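Local coordinates for ferrous IRON transport protein B homolog (Methanocaldococcus jannaschii, PDB 2WJI) that probably transports ferrous iron across the cell membrane in a GTP-driven system, here as its cytoplasmic G domain, which binds guanine nucleotides, at residues 25-30 and 37-42; 60-65 and 101-106; 90-95 and 124-129; 110-115 and 140-145. All coordinates share one frame; numbering follows the deposited sequence.

Contact 1: 25-30 and 37-42; sequences GENVYI and TVEKKE
Asn-27 pairs with the backbone of Lys-40 in a surface contact. It joins the two ends of the loop between helix 16-24 and strand 42-47, the first switch region of this G domain. The carboxamide pairs with both backbone polar groups of Lys-40, its N-H and its C=O. Its OD1 accepts from Lys-40 N at 2.9 Å in an almost straight bond (177°), the donor tilted 20° from the carbonyl plane. Its ND2 gives to Lys-40 O at 3.0 Å, on a lone pair in the plane of that carbonyl. The acceptor also lies in the amide plane of Asn-27. Two bonds thus fix the rotation of the group. Glu-39 crosses this amide at about a right angle, with its CG 3.3 Å from Asn-27 ND2. The nearest atoms of the Glu-39 side chain and the bound magnesium ion are about 4 Å apart. Thr-37, Val-38 and Glu-39 belong to a nucleotide-binding stretch. A water accepts from Thr-37 N at 3.0 Å and makes a weak bond to Tyr-29 O. The side chains of Glu-26 and Lys-40 cross at about a right angle. They form no salt bridge: Glu-26 OE1 lies 3.1 Å from Lys-40 CD but 4.4 Å from Lys-40 NZ.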
loop_
_atom_site.group_PDB
_atom_site.type_symbol
_atom_site.label_atom_id
_atom_site.label_comp_id
_atom_site.label_asym_id
_atom_site.label_seq_id
_atom_site.Cartn_x
_atom_site.Cartn_y
_atom_site.Cartn_z
ATOM N N GLY A 25 -4.963 13.188 -4.210
ATOM C CA GLY A 25 -4.811 14.404 -4.991
ATOM C C GLY A 25 -3.789 15.364 -4.404
ATOM O O GLY A 25 -3.668 16.506 -4.854
ATOM N N GLU A 26 -3.056 14.902 -3.394
ATOM C CA GLU A 26 -2.025 15.717 -2.757
ATOM C C GLU A 26 -0.723 15.680 -3.557
ATOM O O GLU A 26 -0.525 14.795 -4.394
ATOM C CB GLU A 26 -1.765 15.233 -1.324
ATOM C CG GLU A 26 -2.977 15.304 -0.405
ATOM C CD GLU A 26 -3.353 16.728 -0.049
ATOM O OE1 GLU A 26 -2.479 17.616 -0.147
ATOM O OE2 GLU A 26 -4.520 16.961 0.329
ATOM N N ASN A 27 0.156 16.642 -3.286
ATOM C CA ASN A 27 1.467 16.709 -3.928
ATOM C C ASN A 27 1.374 16.498 -5.436
ATOM O O ASN A 27 1.879 15.503 -5.959
ATOM C CB ASN A 27 2.410 15.672 -3.310
ATOM C CG ASN A 27 2.410 15.715 -1.793
ATOM O OD1 ASN A 27 2.501 16.784 -1.187
ATOM N ND2 ASN A 27 2.309 14.547 -1.169
ATOM N N VAL A 28 0.729 17.438 -6.123
ATOM C CA VAL A 28 0.449 17.319 -7.556
ATOM C C VAL A 28 1.685 17.097 -8.437
ATOM O O VAL A 28 1.563 16.734 -9.608
ATOM C CB VAL A 28 -0.340 18.540 -8.072
ATOM C CG1 VAL A 28 -1.823 18.389 -7.755
ATOM C CG2 VAL A 28 0.214 19.812 -7.465
ATOM N N TYR A 29 2.869 17.320 -7.877
ATOM C CA TYR A 29 4.112 17.018 -8.578
ATOM C C TYR A 29 5.223 16.805 -7.554
ATOM O O TYR A 29 5.878 17.755 -7.126
ATOM C CB TYR A 29 4.474 18.144 -9.549
ATOM C CG TYR A 29 5.231 17.688 -10.781
ATOM C CD1 TYR A 29 6.622 17.682 -10.806
ATOM C CD2 TYR A 29 4.555 17.273 -11.921
ATOM C CE1 TYR A 29 7.316 17.272 -11.931
ATOM C CE2 TYR A 29 5.242 16.861 -13.050
ATOM C CZ TYR A 29 6.622 16.863 -13.049
ATOM O OH TYR A 29 7.309 16.455 -14.167
ATOM N N ILE A 30 5.420 15.551 -7.158
ATOM C CA ILE A 30 6.339 15.226 -6.071
ATOM C C ILE A 30 7.690 14.716 -6.569
ATOM O O ILE A 30 7.759 13.935 -7.522
ATOM C CB ILE A 30 5.701 14.214 -5.124
ATOM N N THR A 37 7.394 20.302 -3.303
ATOM C CA THR A 37 8.698 20.083 -2.683
ATOM C C THR A 37 8.580 19.544 -1.252
ATOM O O THR A 37 9.359 18.680 -0.846
ATOM C CB THR A 37 9.560 21.369 -2.690
ATOM O OG1 THR A 37 8.742 22.501 -2.367
ATOM C CG2 THR A 37 10.189 21.585 -4.059
ATOM N N VAL A 38 7.609 20.055 -0.499
ATOM C CA VAL A 38 7.408 19.640 0.891
ATOM C C VAL A 38 6.296 18.602 1.005
ATOM O O VAL A 38 5.168 18.923 1.382
ATOM C CB VAL A 38 7.061 20.835 1.794
ATOM C CG1 VAL A 38 7.142 20.430 3.259
ATOM C CG2 VAL A 38 7.992 22.004 1.504
ATOM N N GLU A 39 6.633 17.354 0.701
ATOM C CA GLU A 39 5.639 16.301 0.534
ATOM C C GLU A 39 4.701 16.128 1.725
ATOM O O GLU A 39 5.140 15.976 2.860
ATOM C CB GLU A 39 6.319 14.968 0.211
ATOM C CG GLU A 39 5.341 13.867 -0.123
ATOM C CD GLU A 39 6.019 12.597 -0.571
ATOM O OE1 GLU A 39 7.260 12.516 -0.482
ATOM O OE2 GLU A 39 5.305 11.678 -1.012
ATOM N N LYS A 40 3.400 16.153 1.453
ATOM C CA LYS A 40 2.411 15.820 2.468
ATOM C C LYS A 40 2.328 14.304 2.619
ATOM O O LYS A 40 2.339 13.568 1.632
ATOM C CB LYS A 40 1.046 16.408 2.108
ATOM C CG LYS A 40 0.993 17.922 2.238
ATOM C CD LYS A 40 -0.374 18.474 1.890
ATOM C CE LYS A 40 -0.341 19.991 1.800
ATOM N NZ LYS A 40 0.662 20.473 0.803
ATOM N N LYS A 41 2.269 13.844 3.864
ATOM C CA LYS A 41 2.227 12.418 4.158
ATOM C C LYS A 41 0.858 12.018 4.710
ATOM O O LYS A 41 0.622 10.850 5.013
ATOM C CB LYS A 41 3.322 12.055 5.159
ATOM C CG LYS A 41 4.654 12.724 4.867
ATOM C CD LYS A 41 5.448 11.975 3.811
ATOM C CE LYS A 41 6.156 10.777 4.416
ATOM N NZ LYS A 41 7.101 10.163 3.456
ATOM N N GLU A 42 -0.031 12.997 4.849
ATOM C CA GLU A 42 -1.402 12.736 5.275
ATOM C C GLU A 42 -2.407 13.384 4.337
ATOM O O GLU A 42 -2.198 14.501 3.863
ATOM C CB GLU A 42 -1.633 13.218 6.706
ATOM C CG GLU A 42 -1.221 12.209 7.758
ATOM C CD GLU A 42 -1.360 12.740 9.172
ATOM O OE1 GLU A 42 -0.530 13.587 9.572
ATOM O OE2 GLU A 42 -2.287 12.299 9.887
HETATM O O HOH W 1 6.150 17.648 -3.654
#

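Contact 2: 60-65 and 101-106; sequences VYSLTA and TLQLME
Gln-103, near the end of helix 94-106, meets Leu-63 in the loop between strand 50-56 and helix 68-80. In a G domain this loop, just after the predicted GTP-binding residues Asp-56 to Gly-59, is the switch II region. The polar part of the contact is one hydrogen bond. Leu-63 N donates to Gln-103 OE1 with an angle of 155° at the hydrogen. The modelled length of 2.5 Å between Leu-63 N and Gln-103 OE1 is very short, and its exact value is doubtful. The side chain of Gln-103 is extended beyond CG (chi2 -179°), and this carries its amide across to the loop. The same amide also makes van der Waals contacts. Gln-103 NE2 lies 3.4 Å from Ser-62 CB, and Gln-103 OE1 lies 3.4 Å from Leu-63 CB. An alanine in place of Gln-103 would probably leave Leu-63 N without this acceptor and Ser-62 CB without its amide neighbour. Outside the contact, Thr-64 OG1 is hydrogen-bonded to Glu-70 of helix 68-80. The apolar part lies deeper. Leu-63 is buried and also touches Leu-100 and Met-107, while Leu-104 reaches Ile-9 of strand 3-9. The two leucine side chains cross at about a right angle. Their methyls pack tightly, with Leu-63 CD1 3.5 Å from Leu-104 CD2.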
loop_
_atom_site.group_PDB
_atom_site.type_symbol
_atom_site.label_atom_id
_atom_site.label_comp_id
_atom_site.label_asym_id
_atom_site.label_seq_id
_atom_site.Cartn_x
_atom_site.Cartn_y
_atom_site.Cartn_z
ATOM N N VAL A 60 10.334 1.038 4.136
ATOM C CA VAL A 60 11.083 0.097 4.961
ATOM C C VAL A 60 11.190 -1.251 4.259
ATOM O O VAL A 60 10.337 -1.597 3.436
ATOM C CB VAL A 60 10.429 -0.095 6.345
ATOM C CG1 VAL A 60 10.552 1.185 7.175
ATOM C CG2 VAL A 60 8.962 -0.500 6.200
ATOM N N TYR A 61 12.245 -1.998 4.569
ATOM C CA TYR A 61 12.418 -3.342 4.014
ATOM C C TYR A 61 11.924 -4.410 4.986
ATOM O O TYR A 61 11.657 -5.552 4.596
ATOM C CB TYR A 61 13.882 -3.610 3.674
ATOM C CG TYR A 61 14.386 -2.884 2.453
ATOM C CD1 TYR A 61 13.950 -3.238 1.180
ATOM C CD2 TYR A 61 15.309 -1.856 2.570
ATOM C CE1 TYR A 61 14.422 -2.579 0.054
ATOM C CE2 TYR A 61 15.782 -1.190 1.456
ATOM C CZ TYR A 61 15.337 -1.555 0.202
ATOM O OH TYR A 61 15.815 -0.883 -0.904
ATOM N N SER A 62 11.814 -4.028 6.254
ATOM C CA SER A 62 11.337 -4.923 7.301
ATOM C C SER A 62 10.899 -4.114 8.517
ATOM O O SER A 62 11.014 -2.888 8.523
ATOM C CB SER A 62 12.434 -5.908 7.696
ATOM O OG SER A 62 13.610 -5.216 8.067
ATOM N N LEU A 63 10.410 -4.795 9.548
ATOM C CA LEU A 63 9.958 -4.113 10.762
ATOM C C LEU A 63 10.720 -4.520 12.025
ATOM O O LEU A 63 10.147 -4.627 13.113
ATOM C CB LEU A 63 8.455 -4.278 10.954
ATOM C CG LEU A 63 7.639 -3.559 9.877
ATOM C CD1 LEU A 63 6.158 -3.867 9.979
ATOM C CD2 LEU A 63 7.885 -2.059 9.931
ATOM N N THR A 64 12.015 -4.740 11.877
ATOM C CA THR A 64 12.873 -4.909 13.035
ATOM C C THR A 64 13.222 -3.510 13.524
ATOM O O THR A 64 12.652 -2.532 13.052
ATOM C CB THR A 64 14.137 -5.694 12.677
ATOM O OG1 THR A 64 14.870 -4.982 11.672
ATOM C CG2 THR A 64 13.757 -7.069 12.143
ATOM N N ALA A 65 14.156 -3.400 14.457
ATOM C CA ALA A 65 14.484 -2.097 15.023
ATOM C C ALA A 65 15.868 -1.621 14.591
ATOM O O ALA A 65 16.759 -1.451 15.423
ATOM C CB ALA A 65 14.382 -2.146 16.540
ATOM N N THR A 101 6.067 -8.064 3.857
ATOM C CA THR A 101 4.705 -8.589 3.833
ATOM C C THR A 101 4.431 -9.631 4.920
ATOM O O THR A 101 3.385 -9.603 5.569
ATOM C CB THR A 101 4.366 -9.200 2.459
ATOM O OG1 THR A 101 4.550 -8.213 1.433
ATOM C CG2 THR A 101 2.932 -9.697 2.429
ATOM N N LEU A 102 5.366 -10.557 5.107
ATOM C CA LEU A 102 5.229 -11.613 6.113
ATOM C C LEU A 102 5.220 -11.082 7.537
ATOM O O LEU A 102 4.473 -11.576 8.386
ATOM C CB LEU A 102 6.340 -12.656 5.955
ATOM C CG LEU A 102 6.063 -13.809 4.988
ATOM C CD1 LEU A 102 5.168 -13.371 3.835
ATOM C CD2 LEU A 102 7.369 -14.372 4.460
ATOM N N GLN A 103 6.061 -10.086 7.805
ATOM C CA GLN A 103 6.082 -9.457 9.121
ATOM C C GLN A 103 4.765 -8.735 9.430
ATOM O O GLN A 103 4.305 -8.730 10.575
ATOM C CB GLN A 103 7.278 -8.509 9.245
ATOM C CG GLN A 103 8.632 -9.212 9.080
ATOM C CD GLN A 103 9.814 -8.273 9.222
ATOM O OE1 GLN A 103 9.670 -7.138 9.671
ATOM N NE2 GLN A 103 10.994 -8.747 8.841
ATOM N N LEU A 104 4.153 -8.137 8.407
ATOM C CA LEU A 104 2.864 -7.466 8.584
ATOM C C LEU A 104 1.763 -8.459 8.936
ATOM O O LEU A 104 0.929 -8.193 9.806
ATOM C CB LEU A 104 2.484 -6.669 7.332
ATOM C CG LEU A 104 3.420 -5.500 7.017
ATOM C CD1 LEU A 104 3.102 -4.893 5.647
ATOM C CD2 LEU A 104 3.311 -4.450 8.109
ATOM N N MET A 105 1.760 -9.603 8.261
ATOM C CA MET A 105 0.814 -10.663 8.578
ATOM C C MET A 105 1.030 -11.144 10.009
ATOM O O MET A 105 0.076 -11.340 10.767
ATOM C CB MET A 105 0.979 -11.834 7.613
ATOM C CG MET A 105 0.661 -11.501 6.176
ATOM S SD MET A 105 1.141 -12.832 5.059
ATOM C CE MET A 105 0.377 -12.300 3.536
ATOM N N GLU A 106 2.295 -11.322 10.376
ATOM C CA GLU A 106 2.636 -11.845 11.692
ATOM C C GLU A 106 2.101 -10.977 12.825
ATOM O O GLU A 106 1.681 -11.493 13.860
ATOM C CB GLU A 106 4.151 -12.028 11.826
ATOM C CG GLU A 106 4.580 -12.638 13.145
ATOM C CD GLU A 106 5.906 -13.359 13.047
ATOM O OE1 GLU A 106 6.497 -13.665 14.105
ATOM O OE2 GLU A 106 6.358 -13.624 11.911
#

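Contact 3: 90-95 and 124-129; sequences DATALE and LGIEID
A type I beta turn from Asp-90 to Ala-93, which leads from strand 84-90 into helix 94-106, packs against Ile-126 and Ile-128. These isoleucines lie in the loop between helices 118-123 and 130-137. The turn is braced by an Asx turn. Asp-90 OD1 accepts from Thr-92 N at 2.9 Å and from Thr-92 OG1 at 2.9 Å. Both donors come from the same face of the carboxylate, above its plane. The hydroxyl of Thr-92 is thereby held, and its CB lies 4.3 Å from Ile-126 CD1. No hydrogen bond crosses between the segments; they meet by van der Waals packing, mostly of apolar side chains, with one methyl against a backbone carbonyl. Ile-128 meets both Ala-91 and Leu-94. Its CG1 stands anti to the carbonyl carbon (chi1 -47°), and chi2 (-68°) then sets CD1, which lies 3.6 Å from Ala-91 O. Ile-128 and Leu-94 reach toward each other tip to tip. Leu-94 CD2 is 4.1 Å from Ile-128 CD1 and also near its CG2. Gly-125 has positive phi and is the C-prime residue of a Schellman motif that ends helix 118-123. Asp-129 caps the start of helix 130-137 through Lys-132 N. Ala-91 also packs on Met-118 and Ala-121. Leu-115 touches Ala-91, Leu-94 and Ile-128, so the contact joins the start of helix 94-106 to the loop before helix 130-137, beside strand 111-116.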
loop_
_atom_site.group_PDB
_atom_site.type_symbol
_atom_site.label_atom_id
_atom_site.label_comp_id
_atom_site.label_asym_id
_atom_site.label_seq_id
_atom_site.Cartn_x
_atom_site.Cartn_y
_atom_site.Cartn_z
ATOM N N ASP A 90 6.310 -4.043 -5.346
ATOM C CA ASP A 90 6.765 -3.893 -6.725
ATOM C C ASP A 90 6.611 -5.229 -7.432
ATOM O O ASP A 90 7.213 -6.221 -7.025
ATOM C CB ASP A 90 8.227 -3.428 -6.739
ATOM C CG ASP A 90 8.770 -3.179 -8.152
ATOM O OD1 ASP A 90 8.107 -3.537 -9.152
ATOM O OD2 ASP A 90 9.889 -2.622 -8.255
ATOM N N ALA A 91 5.792 -5.256 -8.484
ATOM C CA ALA A 91 5.548 -6.485 -9.238
ATOM C C ALA A 91 6.829 -7.075 -9.821
ATOM O O ALA A 91 6.885 -8.272 -10.092
ATOM C CB ALA A 91 4.542 -6.247 -10.346
ATOM N N THR A 92 7.846 -6.240 -10.020
ATOM C CA THR A 92 9.102 -6.721 -10.613
ATOM C C THR A 92 10.162 -7.131 -9.587
ATOM O O THR A 92 11.288 -7.475 -9.954
ATOM C CB THR A 92 9.724 -5.700 -11.596
ATOM O OG1 THR A 92 10.167 -4.542 -10.876
ATOM C CG2 THR A 92 8.713 -5.305 -12.667
ATOM N N ALA A 93 9.814 -7.082 -8.303
ATOM C CA ALA A 93 10.735 -7.529 -7.259
ATOM C C ALA A 93 9.959 -8.165 -6.117
ATOM O O ALA A 93 10.063 -7.744 -4.965
ATOM C CB ALA A 93 11.587 -6.368 -6.752
ATOM N N LEU A 94 9.192 -9.198 -6.439
ATOM C CA LEU A 94 8.231 -9.747 -5.488
ATOM C C LEU A 94 8.903 -10.360 -4.261
ATOM O O LEU A 94 8.528 -10.044 -3.134
ATOM C CB LEU A 94 7.331 -10.774 -6.169
ATOM C CG LEU A 94 5.842 -10.539 -5.945
ATOM C CD1 LEU A 94 5.519 -9.087 -6.260
ATOM C CD2 LEU A 94 5.015 -11.482 -6.803
ATOM N N GLU A 95 9.895 -11.222 -4.482
ATOM C CA GLU A 95 10.561 -11.924 -3.381
ATOM C C GLU A 95 11.109 -10.954 -2.346
ATOM O O GLU A 95 10.915 -11.143 -1.144
ATOM C CB GLU A 95 11.682 -12.840 -3.895
ATOM C CG GLU A 95 12.317 -13.694 -2.797
ATOM C CD GLU A 95 13.373 -14.669 -3.317
ATOM O OE1 GLU A 95 14.058 -14.356 -4.320
ATOM O OE2 GLU A 95 13.520 -15.753 -2.709
ATOM N N LEU A 124 8.748 -6.282 -19.306
ATOM C CA LEU A 124 9.929 -7.099 -19.036
ATOM C C LEU A 124 9.611 -8.592 -19.082
ATOM O O LEU A 124 10.436 -9.426 -18.693
ATOM C CB LEU A 124 10.546 -6.734 -17.682
ATOM C CG LEU A 124 11.079 -5.304 -17.566
ATOM C CD1 LEU A 124 11.854 -5.125 -16.280
ATOM C CD2 LEU A 124 11.953 -4.958 -18.769
ATOM N N GLY A 125 8.404 -8.914 -19.538
ATOM C CA GLY A 125 8.000 -10.291 -19.759
ATOM C C GLY A 125 7.723 -11.092 -18.502
ATOM O O GLY A 125 7.583 -12.315 -18.559
ATOM N N ILE A 126 7.632 -10.403 -17.369
ATOM C CA ILE A 126 7.384 -11.045 -16.084
ATOM C C ILE A 126 5.882 -11.220 -15.844
ATOM O O ILE A 126 5.125 -10.248 -15.861
ATOM C CB ILE A 126 7.982 -10.224 -14.939
ATOM C CG1 ILE A 126 9.484 -10.033 -15.154
ATOM C CG2 ILE A 126 7.703 -10.888 -13.600
ATOM C CD1 ILE A 126 10.111 -9.068 -14.192
ATOM N N GLU A 127 5.459 -12.461 -15.622
ATOM C CA GLU A 127 4.047 -12.759 -15.401
ATOM C C GLU A 127 3.753 -13.025 -13.931
ATOM O O GLU A 127 4.421 -13.836 -13.292
ATOM C CB GLU A 127 3.620 -13.968 -16.232
ATOM C CG GLU A 127 4.440 -15.218 -15.962
ATOM C CD GLU A 127 3.696 -16.489 -16.319
ATOM O OE1 GLU A 127 4.356 -17.491 -16.669
ATOM O OE2 GLU A 127 2.449 -16.483 -16.250
ATOM N N ILE A 128 2.751 -12.339 -13.397
ATOM C CA ILE A 128 2.329 -12.569 -12.022
ATOM C C ILE A 128 0.925 -13.158 -11.999
ATOM O O ILE A 128 -0.018 -12.540 -12.492
ATOM C CB ILE A 128 2.306 -11.264 -11.206
ATOM C CG1 ILE A 128 3.587 -10.459 -11.429
ATOM C CG2 ILE A 128 2.109 -11.572 -9.735
ATOM C CD1 ILE A 128 4.822 -11.100 -10.853
ATOM N N ASP A 129 0.781 -14.351 -11.432
ATOM C CA ASP A 129 -0.547 -14.927 -11.254
ATOM C C ASP A 129 -1.191 -14.339 -10.001
ATOM O O ASP A 129 -0.968 -14.821 -8.891
ATOM C CB ASP A 129 -0.474 -16.453 -11.159
ATOM C CG ASP A 129 -1.837 -17.117 -11.326
ATOM O OD1 ASP A 129 -2.870 -16.451 -11.091
ATOM O OD2 ASP A 129 -1.874 -18.309 -11.695
#

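Contact 4: 110-115 and 140-145; sequences NLLLAL and KVVPLS. With GNP (phosphoaminophosphonic acid-guanylate ester), chain C.
Val-141 has CG1 anti to its backbone N (chi1 173°) and CG2 anti to its carbonyl carbon, and its two methyls meet two leucines. CG2 of Val-141 lies 4.0 Å from Leu-113 CB, the two side chains pointing the same way. CG1 of Val-141 lies 4.0 Å from Leu-115 CB. Leu-112 has CG anti to its backbone N (chi1 171°), and chi2 (58°) then sets CD1, which lies 3.1 Å from Lys-140 O and packs tightly on Lys-140 CB. An alanine in place of Val-141 would probably open a gap beside Leu-113 and Leu-115, since both methyls that touch them would be gone. Strands 111-116 and 141-143 run parallel at one edge of the G-domain sheet, linked through helices 118-123 and 130-137. Four backbone bonds join them. Lys-140 O accepts from Leu-113 N at 2.9 Å, and Leu-113 O from Val-142 N at 2.7 Å. Then Val-142 O accepts from Leu-115 N, and Leu-115 O from Leu-144 N. Leu-113, Leu-115, Val-141 and Pro-143 point to one face, where Leu-113, Leu-115 and Pro-143 touch helix 130-137. On the other face, Val-142 meets helix 152-162, and Ala-114 CB lies 3.9 Å from Leu-144 CD2. Beyond the strand, pocket residue Ser-145 has its C 3.3 Å from guanine O6.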
loop_
_atom_site.group_PDB
_atom_site.type_symbol
_atom_site.label_atom_id
_atom_site.label_comp_id
_atom_site.label_asym_id
_atom_site.label_seq_id
_atom_site.Cartn_x
_atom_site.Cartn_y
_atom_site.Cartn_z
ATOM N N ASN A 110 -4.591 -5.897 9.579
ATOM C CA ASN A 110 -5.595 -6.060 8.531
ATOM C C ASN A 110 -4.994 -5.587 7.217
ATOM O O ASN A 110 -4.779 -4.393 7.018
ATOM C CB ASN A 110 -6.847 -5.243 8.845
ATOM C CG ASN A 110 -8.003 -5.572 7.915
ATOM O OD1 ASN A 110 -8.054 -6.658 7.336
ATOM N ND2 ASN A 110 -8.941 -4.643 7.777
ATOM N N LEU A 111 -4.734 -6.519 6.312
ATOM C CA LEU A 111 -3.818 -6.240 5.219
ATOM C C LEU A 111 -4.465 -6.334 3.845
ATOM O O LEU A 111 -5.387 -7.120 3.632
ATOM C CB LEU A 111 -2.632 -7.198 5.302
ATOM C CG LEU A 111 -1.403 -6.904 4.450
ATOM C CD1 LEU A 111 -0.766 -5.577 4.849
ATOM C CD2 LEU A 111 -0.411 -8.043 4.600
ATOM N N LEU A 112 -3.960 -5.518 2.925
ATOM C CA LEU A 112 -4.382 -5.516 1.529
ATOM C C LEU A 112 -3.160 -5.211 0.677
ATOM O O LEU A 112 -2.407 -4.276 0.962
ATOM C CB LEU A 112 -5.445 -4.453 1.282
ATOM C CG LEU A 112 -5.787 -4.219 -0.191
ATOM C CD1 LEU A 112 -6.259 -5.511 -0.821
ATOM C CD2 LEU A 112 -6.855 -3.136 -0.343
ATOM N N LEU A 113 -2.971 -5.997 -0.374
ATOM C CA LEU A 113 -1.766 -5.904 -1.183
ATOM C C LEU A 113 -2.028 -5.124 -2.470
ATOM O O LEU A 113 -2.879 -5.503 -3.273
ATOM C CB LEU A 113 -1.265 -7.308 -1.509
ATOM C CG LEU A 113 0.228 -7.559 -1.320
ATOM C CD1 LEU A 113 0.654 -7.027 0.027
ATOM C CD2 LEU A 113 0.537 -9.044 -1.431
ATOM N N ALA A 114 -1.306 -4.023 -2.648
ATOM C CA ALA A 114 -1.341 -3.266 -3.886
ATOM C C ALA A 114 -0.082 -3.586 -4.686
ATOM O O ALA A 114 1.029 -3.226 -4.294
ATOM C CB ALA A 114 -1.448 -1.773 -3.599
ATOM N N LEU A 115 -0.282 -4.264 -5.811
ATOM C CA LEU A 115 0.795 -4.792 -6.634
ATOM C C LEU A 115 1.062 -3.820 -7.774
ATOM O O LEU A 115 0.375 -3.836 -8.806
ATOM C CB LEU A 115 0.387 -6.167 -7.159
ATOM C CG LEU A 115 1.367 -6.995 -7.984
ATOM C CD1 LEU A 115 2.564 -7.426 -7.153
ATOM C CD2 LEU A 115 0.637 -8.203 -8.537
ATOM N N LYS A 140 -6.092 -10.043 -0.080
ATOM C CA LYS A 140 -6.545 -9.537 -1.372
ATOM C C LYS A 140 -5.415 -8.801 -2.097
ATOM O O LYS A 140 -4.635 -8.077 -1.471
ATOM C CB LYS A 140 -7.743 -8.611 -1.180
ATOM C CG LYS A 140 -8.912 -8.926 -2.098
ATOM C CD LYS A 140 -9.306 -10.401 -1.994
ATOM C CE LYS A 140 -9.571 -10.821 -0.549
ATOM N NZ LYS A 140 -9.421 -12.295 -0.345
ATOM N N VAL A 141 -5.328 -8.997 -3.409
ATOM C CA VAL A 141 -4.277 -8.390 -4.217
ATOM C C VAL A 141 -4.861 -7.510 -5.310
ATOM O O VAL A 141 -5.685 -7.960 -6.104
ATOM C CB VAL A 141 -3.382 -9.454 -4.891
ATOM C CG1 VAL A 141 -2.406 -8.784 -5.845
ATOM C CG2 VAL A 141 -2.638 -10.272 -3.844
ATOM N N VAL A 142 -4.424 -6.257 -5.355
ATOM C CA VAL A 142 -4.890 -5.329 -6.381
ATOM C C VAL A 142 -3.773 -4.978 -7.351
ATOM O O VAL A 142 -2.826 -4.290 -6.984
ATOM C CB VAL A 142 -5.416 -4.022 -5.757
ATOM C CG1 VAL A 142 -6.001 -3.121 -6.834
ATOM C CG2 VAL A 142 -6.446 -4.321 -4.685
ATOM N N PRO A 143 -3.881 -5.445 -8.604
ATOM C CA PRO A 143 -2.857 -5.123 -9.605
ATOM C C PRO A 143 -3.015 -3.695 -10.117
ATOM O O PRO A 143 -4.111 -3.299 -10.488
ATOM C CB PRO A 143 -3.147 -6.114 -10.742
ATOM C CG PRO A 143 -4.110 -7.122 -10.179
ATOM C CD PRO A 143 -4.862 -6.422 -9.099
ATOM N N LEU A 144 -1.940 -2.921 -10.153
ATOM C CA LEU A 144 -2.059 -1.585 -10.718
ATOM C C LEU A 144 -0.774 -1.049 -11.326
ATOM O O LEU A 144 0.299 -1.628 -11.161
ATOM C CB LEU A 144 -2.615 -0.605 -9.684
ATOM C CG LEU A 144 -1.815 -0.280 -8.425
ATOM C CD1 LEU A 144 -2.347 0.986 -7.792
ATOM C CD2 LEU A 144 -1.851 -1.434 -7.434
ATOM N N SER A 145 -0.904 0.057 -12.049
ATOM C CA SER A 145 0.250 0.797 -12.537
ATOM C C SER A 145 0.003 2.261 -12.213
ATOM O O SER A 145 -0.602 2.988 -13.008
ATOM C CB SER A 145 0.435 0.603 -14.042
ATOM O OG SER A 145 0.539 -0.774 -14.363
HETATM P PG GNP C . 10.315 6.266 -1.257
HETATM O O1G GNP C . 9.383 7.165 -0.509
HETATM O O2G GNP C . 10.573 4.944 -0.557
HETATM O O3G GNP C . 11.539 7.135 -1.409
HETATM N N3B GNP C . 9.748 5.956 -2.726
HETATM P PB GNP C . 8.225 5.712 -3.158
HETATM O O1B GNP C . 7.784 4.388 -2.676
HETATM O O2B GNP C . 7.429 6.850 -2.699
HETATM O O3A GNP C . 8.157 5.679 -4.694
HETATM P PA GNP C . 7.662 6.799 -5.640
HETATM O O1A GNP C . 6.178 6.762 -5.702
HETATM O O2A GNP C . 8.276 8.108 -5.319
HETATM O "O5'" GNP C . 8.175 6.371 -7.056
HETATM C "C5'" GNP C . 9.403 5.665 -7.176
HETATM C "C4'" GNP C . 9.745 5.477 -8.643
HETATM O "O4'" GNP C . 8.944 4.414 -9.223
HETATM C "C3'" GNP C . 9.513 6.709 -9.513
HETATM O "O3'" GNP C . 10.489 6.744 -10.547
HETATM C "C2'" GNP C . 8.146 6.433 -10.104
HETATM O "O2'" GNP C . 7.972 7.072 -11.350
HETATM C "C1'" GNP C . 8.233 4.931 -10.321
HETATM N N9 GNP C . 6.912 4.330 -10.399
HETATM C C8 GNP C . 5.865 4.527 -9.528
HETATM N N7 GNP C . 4.793 3.864 -9.868
HETATM C C5 GNP C . 5.148 3.201 -11.043
HETATM C C6 GNP C . 4.399 2.332 -11.874
HETATM O O6 GNP C . 3.221 1.964 -11.737
HETATM N N1 GNP C . 5.139 1.879 -12.969
HETATM C C2 GNP C . 6.447 2.224 -13.230
HETATM N N2 GNP C . 6.998 1.689 -14.335
HETATM N N3 GNP C . 7.160 3.035 -12.454
HETATM C C4 GNP C . 6.452 3.485 -11.386
HETATM O O HOH W 2 -7.212 -8.981 2.434
#

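Contact 4 is the buried one: two strands of the central sheet, joined by backbone bonds with leucine and valine on both faces. Contacts 1 and 3 lie at the surface. Contact 1 is polar, a side-chain amide on a backbone, and touches none of the others. Contact 3 has no hydrogen bond between its segments and rests on packing, mainly of apolar side chains. Contact 2 is partly buried and mixes one amide bond with a leucine pair. Contacts 2 and 3 share helix 94-106, near its end and at its start. Both touch contact 4: Leu-104 and Met-105 pack on Leu-111, and Leu-94 and Ile-128 pack on Leu-115. Contacts 1 and 4 reach the nucleotide site from its magnesium and guanine sides.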